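Local coordinates for protein 2-C-methyl-D-erythritol 2,4-cyclodiphosphate synthase (Thermus thermophilus, PDB 1IV2) that converts CDP-methylerythritol 2-phosphate into the cyclic diphosphate ME-CPP with release of CMP, a step in isoprenoid precursor biosynthesis, at residues Leu18-Leu23 against Leu98-Pro103; Ala89-Ala94 against Ala146-Asp151. The protein carries 3 engineered substitutions. One frame throughout, in Å; residues are numbered along the deposited sequence.

Interaction 1. Residues Leu18-Leu23 against Leu98-Pro103. With CDP (cytidine-5'-diphosphate), chain M.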
ATOM      1  N   LEU A  18       6.084  13.816  19.028  1.00 15.33           N
ATOM      2  CA  LEU A  18       5.597  13.215  17.798  1.00 14.14           C
ATOM      3  C   LEU A  18       6.186  13.991  16.634  1.00 12.68           C
ATOM      4  O   LEU A  18       5.928  15.182  16.565  1.00 14.98           O
ATOM      5  CB  LEU A  18       4.066  13.266  17.700  1.00 16.93           C
ATOM      6  CG  LEU A  18       3.519  12.748  16.354  1.00 15.33           C
ATOM      7  CD1 LEU A  18       3.827  11.265  16.188  1.00 13.25           C
ATOM      8  CD2 LEU A  18       2.027  13.035  16.240  1.00 11.70           C
ATOM      9  N   TYR A  19       6.935  13.358  15.754  1.00 12.87           N
ATOM     10  CA  TYR A  19       7.462  13.957  14.547  1.00 11.47           C
ATOM     11  C   TYR A  19       6.790  13.329  13.338  1.00 13.91           C
ATOM     12  O   TYR A  19       6.857  12.097  13.261  1.00 15.85           O
ATOM     13  CB  TYR A  19       8.977  13.702  14.461  1.00 14.92           C
ATOM     14  CG  TYR A  19       9.635  14.356  15.662  1.00 13.30           C
ATOM     15  CD1 TYR A  19       9.714  15.742  15.654  1.00 20.66           C
ATOM     16  CD2 TYR A  19      10.133  13.642  16.734  1.00 13.66           C
ATOM     17  CE1 TYR A  19      10.298  16.405  16.723  1.00 20.34           C
ATOM     18  CE2 TYR A  19      10.723  14.299  17.811  1.00 20.18           C
ATOM     19  CZ  TYR A  19      10.798  15.683  17.782  1.00 24.49           C
ATOM     20  OH  TYR A  19      11.367  16.408  18.809  1.00 28.25           O
ATOM     21  N   LEU A  20       6.199  14.151  12.489  1.00 14.58           N
ATOM     22  CA  LEU A  20       5.604  13.742  11.223  1.00 12.97           C
ATOM     23  C   LEU A  20       5.892  14.745  10.109  1.00 13.92           C
ATOM     24  O   LEU A  20       5.734  15.953  10.310  1.00 13.22           O
ATOM     25  CB  LEU A  20       4.087  13.550  11.353  1.00 15.70           C
ATOM     26  CG  LEU A  20       3.700  12.265  12.105  1.00 15.13           C
ATOM     27  CD1 LEU A  20       2.207  12.298  12.417  1.00 17.65           C
ATOM     28  CD2 LEU A  20       4.063  11.008  11.336  1.00 18.03           C
ATOM     29  N   CYS A  21       6.315  14.216   8.961  1.00 13.31           N
ATOM     30  CA  CYS A  21       6.619  15.068   7.814  1.00  9.55           C
ATOM     31  C   CYS A  21       7.693  16.098   8.155  1.00 10.73           C
ATOM     32  O   CYS A  21       7.664  17.189   7.575  1.00 15.31           O
ATOM     33  CB  CYS A  21       5.343  15.778   7.323  1.00  8.86           C
ATOM     34  SG  CYS A  21       4.021  14.626   6.802  1.00 14.99           S
ATOM     35  N   GLY A  22       8.606  15.792   9.064  1.00  9.91           N
ATOM     36  CA  GLY A  22       9.645  16.725   9.453  1.00 12.96           C
ATOM     37  C   GLY A  22       9.266  17.736  10.506  1.00 14.13           C
ATOM     38  O   GLY A  22      10.108  18.532  10.924  1.00 12.58           O
ATOM     39  N   LEU A  23       8.012  17.755  10.977  1.00 11.65           N
ATOM     40  CA  LEU A  23       7.555  18.675  11.991  1.00  7.84           C
ATOM     41  C   LEU A  23       7.299  18.058  13.368  1.00 16.43           C
ATOM     42  O   LEU A  23       6.954  16.884  13.517  1.00 13.33           O
ATOM     43  CB  LEU A  23       6.227  19.311  11.547  1.00  8.72           C
ATOM     44  CG  LEU A  23       6.187  20.055  10.219  1.00 17.23           C
ATOM     45  CD1 LEU A  23       4.798  20.693  10.057  1.00 14.65           C
ATOM     46  CD2 LEU A  23       7.260  21.129  10.095  1.00 18.22           C
ATOM     47  N   LEU A  98      -1.153   8.551   6.201  1.00  7.73           N
ATOM     48  CA  LEU A  98      -0.738   8.311   7.575  1.00 10.02           C
ATOM     49  C   LEU A  98      -1.946   7.799   8.369  1.00 12.47           C
ATOM     50  O   LEU A  98      -2.987   8.467   8.284  1.00 13.78           O
ATOM     51  CB  LEU A  98      -0.274   9.550   8.329  1.00 12.56           C
ATOM     52  CG  LEU A  98       0.762  10.397   7.596  1.00 15.25           C
ATOM     53  CD1 LEU A  98       1.051  11.653   8.399  1.00 11.83           C
ATOM     54  CD2 LEU A  98       2.004   9.561   7.362  1.00 17.72           C
ATOM     55  N   THR A  99      -1.704   6.703   9.062  1.00 10.65           N
ATOM     56  CA  THR A  99      -2.719   6.034   9.863  1.00  9.76           C
ATOM     57  C   THR A  99      -2.345   6.115  11.336  1.00 12.79           C
ATOM     58  O   THR A  99      -1.322   5.593  11.790  1.00 12.95           O
ATOM     59  CB  THR A  99      -2.896   4.558   9.431  1.00 15.46           C
ATOM     60  OG1 THR A  99      -3.205   4.498   8.042  1.00 11.48           O
ATOM     61  CG2 THR A  99      -4.066   3.914  10.174  1.00 12.45           C
ATOM     62  N   LEU A 100      -3.175   6.803  12.100  1.00 12.58           N
ATOM     63  CA  LEU A 100      -2.985   6.916  13.546  1.00 14.20           C
ATOM     64  C   LEU A 100      -4.303   7.400  14.156  1.00 13.21           C
ATOM     65  O   LEU A 100      -5.059   8.173  13.553  1.00 11.67           O
ATOM     66  CB  LEU A 100      -1.801   7.824  13.873  1.00 14.85           C
ATOM     67  CG  LEU A 100      -1.986   9.334  13.766  1.00 15.84           C
ATOM     68  CD1 LEU A 100      -0.797  10.122  14.308  1.00 14.02           C
ATOM     69  CD2 LEU A 100      -2.228   9.720  12.316  1.00 17.08           C
ATOM     70  N   ASP A 101      -4.599   6.924  15.363  1.00 12.93           N
ATOM     71  CA  ASP A 101      -5.876   7.276  15.971  1.00 14.39           C
ATOM     72  C   ASP A 101      -5.845   8.707  16.498  1.00 21.05           C
ATOM     73  O   ASP A 101      -6.826   9.430  16.350  1.00 26.20           O
ATOM     74  CB  ASP A 101      -6.245   6.352  17.118  1.00 17.16           C
ATOM     75  CG  ASP A 101      -6.350   4.880  16.780  1.00 30.63           C
ATOM     76  OD1 ASP A 101      -6.215   4.488  15.612  1.00 18.73           O
ATOM     77  OD2 ASP A 101      -6.567   4.067  17.718  1.00 38.84           O
ATOM     78  N   ARG A 102      -4.725   9.081  17.101  1.00 16.56           N
ATOM     79  CA  ARG A 102      -4.615  10.412  17.688  1.00 16.66           C
ATOM     80  C   ARG A 102      -3.151  10.832  17.598  1.00 17.99           C
ATOM     81  O   ARG A 102      -2.318   9.918  17.559  1.00 22.55           O
ATOM     82  CB  ARG A 102      -5.098  10.426  19.136  1.00 18.01           C
ATOM     83  CG  ARG A 102      -4.230   9.589  20.058  1.00 30.27           C
ATOM     84  CD  ARG A 102      -4.995   9.128  21.297  1.00 36.07           C
ATOM     85  NE  ARG A 102      -4.205   8.139  22.035  1.00 44.45           N
ATOM     86  CZ  ARG A 102      -3.858   8.221  23.313  1.00 37.80           C
ATOM     87  NH1 ARG A 102      -4.221   9.252  24.066  1.00 34.41           N
ATOM     88  NH2 ARG A 102      -3.138   7.244  23.839  1.00 38.10           N
ATOM     89  N   PRO A 103      -2.850  12.111  17.532  1.00 17.16           N
ATOM     90  CA  PRO A 103      -3.831  13.188  17.547  1.00 13.33           C
ATOM     91  C   PRO A 103      -4.433  13.363  16.160  1.00 12.97           C
ATOM     92  O   PRO A 103      -3.962  12.777  15.187  1.00 14.41           O
ATOM     93  CB  PRO A 103      -2.983  14.417  17.881  1.00 17.78           C
ATOM     94  CG  PRO A 103      -1.676  14.109  17.197  1.00 22.96           C
ATOM     95  CD  PRO A 103      -1.461  12.634  17.389  1.00 27.97           C
TER
HETATM   96  O3B CDP M1602     -14.455   6.368   8.883  1.00 20.36           O
HETATM   97  PB  CDP M1602     -13.664   7.208   7.947  1.00 25.36           P
HETATM   98  O1B CDP M1602     -13.556   6.295   6.757  1.00 28.03           O
HETATM   99  O2B CDP M1602     -14.517   8.445   7.604  1.00 23.88           O
HETATM  100  O3A CDP M1602     -12.299   7.791   8.264  1.00 20.74           O
HETATM  101  PA  CDP M1602     -11.569   7.826   9.670  1.00 18.34           P
HETATM  102  O1A CDP M1602     -10.321   6.881   9.826  1.00 18.18           O
HETATM  103  O2A CDP M1602     -12.475   7.822  10.788  1.00 20.01           O
HETATM  104  O5' CDP M1602     -10.966   9.314   9.523  1.00 14.19           O
HETATM  105  C5' CDP M1602     -11.845  10.393   9.370  1.00 11.88           C
HETATM  106  C4' CDP M1602     -11.036  11.548   9.035  1.00 12.41           C
HETATM  107  O4' CDP M1602     -10.185  12.116  10.051  1.00 18.37           O
HETATM  108  C3' CDP M1602     -10.123  11.433   7.782  1.00 10.61           C
HETATM  109  O3' CDP M1602     -10.699  11.351   6.455  1.00 16.67           O
HETATM  110  C2' CDP M1602      -9.007  12.419   8.069  1.00 16.69           C
HETATM  111  O2' CDP M1602      -9.713  13.562   7.652  1.00 13.55           O
HETATM  112  C1' CDP M1602      -9.217  12.933   9.446  1.00 15.17           C
HETATM  113  N1  CDP M1602      -8.104  12.355  10.371  1.00 14.33           N
HETATM  114  C2  CDP M1602      -7.254  13.292  11.074  1.00 13.15           C
HETATM  115  O2  CDP M1602      -7.408  14.519  10.928  1.00 16.80           O
HETATM  116  N3  CDP M1602      -6.269  12.874  11.895  1.00 13.96           N
HETATM  117  C4  CDP M1602      -6.023  11.482  12.126  1.00 13.00           C
HETATM  118  N4  CDP M1602      -5.040  11.125  12.963  1.00 11.91           N
HETATM  119  C5  CDP M1602      -6.823  10.477  11.473  1.00 10.85           C
HETATM  120  C6  CDP M1602      -7.817  10.970  10.635  1.00 11.04           C
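L18 and L20, on the first arm of a small β-hairpin, press their side chains against L98, L100 and P103, where strand 91-99 runs out into the loop that holds the cytosine of CDP. A type I' turn from L20 to L23 closes the hairpin. Every contact between the two segments is made by side chains. The tightest fit is at P103, which follows a cis peptide bond: L18 CD2 lies 3.7 Å from P103 CD, carried across to the ring because CG stands anti to the backbone N (chi1 175°). Deeper in, L20 and L100 meet tip to tip, CD1 to CD1 at 4.2 Å, and the same L20 methyl sits 4.2 Å from L98 CD1. C21 does less, its SG no nearer than 4.5 Å to L98 CD1, and turns also to L112 and L116 of helix 109-120. The loose side is the loop: R102 is exposed, its side chain leaving the backbone away from the hairpin, and NH2 forms a salt bridge with E14 OE1, while D101 OD1 is bonded to S134 OG. L100 works in both directions, one methyl on L20 and the other, CD2, against the nucleotide. The loop backbone reads the base, as fits a cytidine pocket: the exocyclic amine CDP N4 donates to L100 O at 3.0 Å (164°) and to P103 O, also at 3.0 Å (148°).

Interaction 2. Residues Ala89-Ala94 against Ala146-Asp151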
ATOM      1  N   ALA A  89      17.278  10.999 -11.792  1.00 23.70           N
ATOM      2  CA  ALA A  89      15.844  11.154 -11.552  1.00 15.82           C
ATOM      3  C   ALA A  89      15.380  12.578 -11.332  1.00 23.84           C
ATOM      4  O   ALA A  89      16.087  13.459 -10.836  1.00 19.19           O
ATOM      5  CB  ALA A  89      15.498  10.343 -10.304  1.00 19.69           C
ATOM      6  N   LYS A  90      14.107  12.821 -11.676  1.00 20.30           N
ATOM      7  CA  LYS A  90      13.432  14.059 -11.323  1.00 19.57           C
ATOM      8  C   LYS A  90      12.141  13.677 -10.584  1.00 18.57           C
ATOM      9  O   LYS A  90      11.247  13.129 -11.231  1.00 18.46           O
ATOM     10  CB  LYS A  90      13.041  14.934 -12.511  1.00 19.91           C
ATOM     11  CG  LYS A  90      13.936  16.155 -12.645  1.00 41.77           C
ATOM     12  CD  LYS A  90      15.382  15.868 -12.270  1.00 54.46           C
ATOM     13  CE  LYS A  90      16.297  17.046 -12.580  1.00 55.80           C
ATOM     14  NZ  LYS A  90      16.493  17.223 -14.052  1.00 46.27           N
ATOM     15  N   LEU A  91      12.096  13.986  -9.302  1.00 19.91           N
ATOM     16  CA  LEU A  91      10.879  13.626  -8.561  1.00 18.15           C
ATOM     17  C   LEU A  91       9.709  14.452  -9.061  1.00 14.61           C
ATOM     18  O   LEU A  91       9.810  15.659  -9.278  1.00 16.49           O
ATOM     19  CB  LEU A  91      11.079  13.853  -7.068  1.00 17.16           C
ATOM     20  CG  LEU A  91       9.965  13.438  -6.109  1.00 27.55           C
ATOM     21  CD1 LEU A  91       9.591  11.962  -6.224  1.00 13.20           C
ATOM     22  CD2 LEU A  91      10.408  13.783  -4.686  1.00 20.28           C
ATOM     23  N   LEU A  92       8.574  13.794  -9.213  1.00 11.38           N
ATOM     24  CA  LEU A  92       7.373  14.384  -9.749  1.00 10.30           C
ATOM     25  C   LEU A  92       6.216  14.482  -8.779  1.00 11.09           C
ATOM     26  O   LEU A  92       5.462  15.446  -8.761  1.00 17.18           O
ATOM     27  CB  LEU A  92       6.884  13.445 -10.867  1.00 17.76           C
ATOM     28  CG  LEU A  92       6.156  14.151 -12.007  1.00 33.07           C
ATOM     29  CD1 LEU A  92       7.074  15.231 -12.557  1.00 40.01           C
ATOM     30  CD2 LEU A  92       5.755  13.127 -13.053  1.00 42.45           C
ATOM     31  N   GLN A  93       6.065  13.416  -7.984  1.00 10.87           N
ATOM     32  CA  GLN A  93       4.871  13.327  -7.152  1.00 11.01           C
ATOM     33  C   GLN A  93       5.112  12.399  -5.964  1.00  9.30           C
ATOM     34  O   GLN A  93       5.868  11.433  -6.118  1.00 11.55           O
ATOM     35  CB  GLN A  93       3.685  12.779  -7.949  1.00  9.45           C
ATOM     36  CG  GLN A  93       2.368  12.853  -7.172  1.00 13.78           C
ATOM     37  CD  GLN A  93       1.134  12.899  -8.058  1.00 16.63           C
ATOM     38  OE1 GLN A  93       0.059  13.414  -7.716  1.00 15.90           O
ATOM     39  NE2 GLN A  93       1.265  12.347  -9.255  1.00 12.96           N
ATOM     40  N   ALA A  94       4.509  12.723  -4.840  1.00  7.71           N
ATOM     41  CA  ALA A  94       4.508  11.865  -3.653  1.00 12.31           C
ATOM     42  C   ALA A  94       3.074  11.752  -3.119  1.00 12.66           C
ATOM     43  O   ALA A  94       2.485  12.797  -2.876  1.00 13.66           O
ATOM     44  CB  ALA A  94       5.388  12.389  -2.526  1.00 12.28           C
ATOM     45  N   ALA A 146       3.633   4.966   1.284  1.00  9.67           N
ATOM     46  CA  ALA A 146       3.853   6.036   0.333  1.00 10.46           C
ATOM     47  C   ALA A 146       4.188   5.494  -1.044  1.00 12.98           C
ATOM     48  O   ALA A 146       4.871   4.474  -1.111  1.00 12.41           O
ATOM     49  CB  ALA A 146       5.047   6.904   0.774  1.00  8.32           C
ATOM     50  N   VAL A 147       3.741   6.208  -2.066  1.00 10.93           N
ATOM     51  CA  VAL A 147       4.153   5.938  -3.451  1.00 11.37           C
ATOM     52  C   VAL A 147       4.834   7.193  -3.996  1.00 11.96           C
ATOM     53  O   VAL A 147       4.365   8.296  -3.702  1.00 12.10           O
ATOM     54  CB  VAL A 147       2.960   5.583  -4.349  1.00 20.53           C
ATOM     55  CG1 VAL A 147       3.435   5.265  -5.761  1.00 18.00           C
ATOM     56  CG2 VAL A 147       2.175   4.429  -3.728  1.00 13.20           C
ATOM     57  N   VAL A 148       5.909   7.027  -4.741  1.00  7.77           N
ATOM     58  CA  VAL A 148       6.516   8.155  -5.416  1.00  8.33           C
ATOM     59  C   VAL A 148       6.570   7.815  -6.913  1.00 10.27           C
ATOM     60  O   VAL A 148       6.633   6.637  -7.282  1.00 12.36           O
ATOM     61  CB  VAL A 148       7.928   8.539  -4.913  1.00 10.87           C
ATOM     62  CG1 VAL A 148       7.836   9.107  -3.500  1.00 12.08           C
ATOM     63  CG2 VAL A 148       8.908   7.373  -4.973  1.00 10.14           C
ATOM     64  N   LEU A 149       6.553   8.915  -7.651  1.00 10.87           N
ATOM     65  CA  LEU A 149       6.612   8.969  -9.107  1.00  9.07           C
ATOM     66  C   LEU A 149       7.767   9.867  -9.541  1.00 12.15           C
ATOM     67  O   LEU A 149       7.865  10.992  -9.015  1.00 11.31           O
ATOM     68  CB  LEU A 149       5.286   9.498  -9.646  1.00 14.67           C
ATOM     69  CG  LEU A 149       5.104   9.362 -11.159  1.00 25.93           C
ATOM     70  CD1 LEU A 149       5.227   7.917 -11.608  1.00 22.77           C
ATOM     71  CD2 LEU A 149       3.754   9.944 -11.565  1.00 25.75           C
ATOM     72  N   LEU A 150       8.602   9.401 -10.453  1.00 11.40           N
ATOM     73  CA  LEU A 150       9.755  10.209 -10.875  1.00 12.58           C
ATOM     74  C   LEU A 150       9.925  10.152 -12.395  1.00 16.40           C
ATOM     75  O   LEU A 150       9.695   9.092 -12.960  1.00 15.62           O
ATOM     76  CB  LEU A 150      11.039   9.709 -10.230  1.00 14.15           C
ATOM     77  CG  LEU A 150      11.002   9.586  -8.706  1.00 23.00           C
ATOM     78  CD1 LEU A 150      10.726   8.130  -8.353  1.00 24.92           C
ATOM     79  CD2 LEU A 150      12.280  10.105  -8.082  1.00 20.65           C
ATOM     80  N   ASP A 151      10.297  11.264 -12.969  1.00 20.41           N
ATOM     81  CA  ASP A 151      10.659  11.645 -14.314  1.00 32.11           C
ATOM     82  C   ASP A 151       9.504  12.288 -15.074  1.00 39.63           C
ATOM     83  O   ASP A 151       9.626  12.564 -16.265  1.00 36.00           O
ATOM     84  CB  ASP A 151      11.196  10.422 -15.077  1.00 42.38           C
ATOM     85  CG  ASP A 151      12.630  10.165 -14.627  1.00 43.34           C
ATOM     86  OD1 ASP A 151      12.994  10.767 -13.591  1.00 21.29           O
ATOM     87  OD2 ASP A 151      13.332   9.380 -15.290  1.00 37.94           O
TER
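L91 crosses L150 at a slant and also touches V148 at the apolar centre of an antiparallel strand pair that carries a classic β-bulge, in the mixed sheet of the IspF fold. With CG anti to the backbone N (chi1 -175°), its CD1 comes back over the neighbouring strand, 3.7 Å from L150 CG and 4.0 Å from V148 CB. A94 joins the same face, which is covered by helix 39-51 through L44, A47, L48 and A51 and, over L91 and A94, by M120. The bulge lies just beyond: L92 and Q93 both sit opposite L149, and L149 O takes two backbone bonds, from L92 N at 2.9 Å and from Q93 N at 3.2 Å. L149 N answers to Q93 O at 3.0 Å, so L149 is gripped at both its amide and its carbonyl. L92 and L149 run side by side in the same direction, CD2 to CD2 at 4.0 Å. The face bearing Q93 and L149 borders a second subunit of the trimer, Q93 packing on its A51 and L149 on its I3. Further out, at the end of the modelled chain, the contact turns polar. D151 N donates to K90 O at 2.7 Å, and the D151 side chain folds back so that OD1 accepts a hydrogen bond from K90 N at 3.0 Å, nearly straight (165°) and almost in line with the carboxylate C-O.

How the interactions relate
Both contacts use strand 91-99, interaction 2 near its start and interaction 1 where it ends, with centres about 22 Å apart on opposite sides of the chain's centre. Interaction 1 is largely buried and wholly apolar between its segments; its polar work is turned outward, to the nucleotide. Interaction 2 is partly buried: the strands are laced by backbone hydrogen bonds, one face packs on helices of the same subunit, the other borders a second subunit, and only the end with K90 and D151 is exposed. Interaction 1 thus joins a hairpin to the sheet beside a substrate loop, whereas interaction 2 joins neighbouring strands within the sheet, away from the annotated sites.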